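Local coordinates for Lin1944 protein (Listeria innocua, PDB 3D7L), which is of unknown specific function but, as a member of the short-chain dehydrogenase/reductase family, probably acts as an oxidoreductase, at residues Thr114-Glu119 with Ser156-Glu161. Residues are numbered along the deposited sequence; the frame is centred on the assembly and turned at random.
Sequences TGIMME and SPNVLE
I116 covers one face of the N158 carboxamide: its CD1 methyl stands 3.6 Å from N158 CG and almost as close to OD1 and ND2, so it sits over the plane. The two side chains run side by side in the same direction, and each first torsion sets its branch (CG1 in I116, CG in N158) anti to the backbone N. N158 OD1 accepts a bent bond from V159 N (2.7 Å), the donor tilted toward the face opposite I116, while ND2 bonds to Y202 O, an oxygen of the C-terminal carboxylate, the two together fixing the flip of the group. The P157 ring offers its CD corner to the loop, 3.7 Å from G115 CA and 3.8 Å from T114 O; V182 of helix 179-191 also touches this proline. One backbone bond crosses, from I116 N to P157 O (2.9 Å, 157° at the hydrogen), with the donor 38° out of the carbonyl plane. G115 CA leans on that same oxygen, and the backbone angles of G115 are ones at which a CB would press on the carbonyl of T114. All this lies at the C-terminal ends of the neighbouring parallel strands 108-113 and 151-157 of a Rossmann-fold sheet; in SDR enzymes the loops leaving this edge line the cofactor and substrate cleft. At the strand end, S156 is tightly packed: T114 OG1, itself bonded to V155 O, comes within 3.0 Å of S156 CB. S156 OG, anti to its backbone N (chi1 -176°), points in among the atoms of G115 and hydrogen-bonds to the hydroxyl of Y202, which also meets E119 OE2. The extended selenomethionine M118 brings CE to 3.5 Å from S156 OG, and its side chain packs in addition on A137 of the second subunit.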
loop_
_atom_site.group_PDB
_atom_site.type_symbol
_atom_site.label_atom_id
_atom_site.label_comp_id
_atom_site.label_asym_id
_atom_site.label_seq_id
_atom_site.Cartn_x
_atom_site.Cartn_y
_atom_site.Cartn_z
ATOM N N THR D 114 1.973 -3.725 10.457
ATOM C CA THR D 114 0.922 -3.840 9.450
ATOM C C THR D 114 -0.371 -4.371 10.132
ATOM O O THR D 114 -0.881 -3.733 11.059
ATOM C CB THR D 114 1.393 -4.712 8.252
ATOM O OG1 THR D 114 1.904 -5.948 8.748
ATOM C CG2 THR D 114 2.526 -4.033 7.460
ATOM N N GLY D 115 -0.887 -5.525 9.700
ATOM C CA GLY D 115 -2.096 -6.082 10.293
ATOM C C GLY D 115 -2.832 -7.071 9.404
ATOM O O GLY D 115 -2.782 -6.984 8.162
ATOM N N ILE D 116 -3.517 -8.017 10.050
ATOM C CA ILE D 116 -4.271 -9.069 9.370
ATOM C C ILE D 116 -5.342 -8.529 8.393
ATOM O O ILE D 116 -5.789 -9.237 7.519
ATOM C CB ILE D 116 -4.946 -10.027 10.403
ATOM C CG1 ILE D 116 -5.273 -11.396 9.767
ATOM C CG2 ILE D 116 -6.130 -9.338 11.063
ATOM C CD1 ILE D 116 -5.809 -12.424 10.706
HETATM N N MSE D 117 -5.749 -7.282 8.535
HETATM C CA MSE D 117 -6.835 -6.783 7.689
HETATM C C MSE D 117 -6.496 -6.757 6.199
HETATM O O MSE D 117 -7.398 -6.804 5.366
HETATM C CB MSE D 117 -7.312 -5.418 8.146
HETATM C CG MSE D 117 -8.289 -5.536 9.264
HETATM SE SE MSE D 117 -8.983 -3.798 9.740
HETATM C CE MSE D 117 -7.805 -3.405 11.207
HETATM N N MSE D 118 -5.208 -6.684 5.867
HETATM C CA MSE D 118 -4.773 -6.831 4.472
HETATM C C MSE D 118 -4.918 -8.252 3.894
HETATM O O MSE D 118 -4.912 -8.410 2.677
HETATM C CB MSE D 118 -3.327 -6.367 4.323
HETATM C CG MSE D 118 -2.339 -7.292 5.048
HETATM SE SE MSE D 118 -0.491 -6.837 4.640
HETATM C CE MSE D 118 0.407 -8.034 5.869
ATOM N N GLU D 119 -5.012 -9.277 4.748
ATOM C CA GLU D 119 -5.023 -10.697 4.303
ATOM C C GLU D 119 -6.334 -11.435 4.589
ATOM O O GLU D 119 -6.681 -12.385 3.889
ATOM C CB GLU D 119 -3.905 -11.501 4.980
ATOM C CG GLU D 119 -2.541 -10.820 4.952
ATOM C CD GLU D 119 -1.351 -11.800 4.844
ATOM O OE1 GLU D 119 -1.365 -12.643 3.900
ATOM O OE2 GLU D 119 -0.408 -11.704 5.686
ATOM N N SER D 156 2.870 -8.221 11.403
ATOM C CA SER D 156 1.440 -8.147 11.044
ATOM C C SER D 156 0.605 -8.901 12.077
ATOM O O SER D 156 0.546 -10.133 12.078
ATOM C CB SER D 156 1.179 -8.693 9.655
ATOM O OG SER D 156 -0.193 -8.510 9.317
ATOM N N PRO D 157 -0.011 -8.157 12.996
ATOM C CA PRO D 157 -0.790 -8.839 14.014
ATOM C C PRO D 157 -2.240 -9.073 13.634
ATOM O O PRO D 157 -2.832 -8.319 12.845
ATOM C CB PRO D 157 -0.735 -7.866 15.208
ATOM C CG PRO D 157 -0.060 -6.591 14.677
ATOM C CD PRO D 157 0.018 -6.703 13.211
ATOM N N ASN D 158 -2.797 -10.117 14.236
ATOM C CA ASN D 158 -4.239 -10.320 14.290
ATOM C C ASN D 158 -4.790 -9.364 15.340
ATOM O O ASN D 158 -4.021 -8.678 16.051
ATOM C CB ASN D 158 -4.508 -11.774 14.695
ATOM C CG ASN D 158 -5.881 -12.264 14.308
ATOM O OD1 ASN D 158 -6.805 -11.472 14.082
ATOM N ND2 ASN D 158 -6.026 -13.601 14.210
ATOM N N VAL D 159 -6.111 -9.304 15.460
ATOM C CA VAL D 159 -6.729 -8.586 16.582
ATOM C C VAL D 159 -6.150 -9.070 17.928
ATOM O O VAL D 159 -5.940 -10.275 18.114
ATOM C CB VAL D 159 -8.308 -8.675 16.551
ATOM C CG1 VAL D 159 -8.788 -10.126 16.531
ATOM C CG2 VAL D 159 -8.932 -7.937 17.749
ATOM N N LEU D 160 -5.872 -8.137 18.841
ATOM C CA LEU D 160 -5.332 -8.483 20.176
ATOM C C LEU D 160 -6.383 -8.905 21.211
ATOM O O LEU D 160 -7.446 -8.286 21.322
ATOM C CB LEU D 160 -4.511 -7.331 20.757
ATOM C CG LEU D 160 -3.447 -6.710 19.853
ATOM C CD1 LEU D 160 -2.737 -5.609 20.606
ATOM C CD2 LEU D 160 -2.459 -7.789 19.370
ATOM N N GLU D 161 -6.069 -9.949 21.980
ATOM C CA GLU D 161 -6.906 -10.353 23.101
ATOM C C GLU D 161 -7.233 -9.152 24.008
ATOM O O GLU D 161 -8.376 -8.988 24.452
ATOM C CB GLU D 161 -6.211 -11.435 23.941
ATOM C CG GLU D 161 -6.029 -12.763 23.219
ATOM C CD GLU D 161 -5.451 -13.847 24.104
ATOM O OE1 GLU D 161 -4.840 -13.528 25.145
ATOM O OE2 GLU D 161 -5.601 -15.029 23.751
#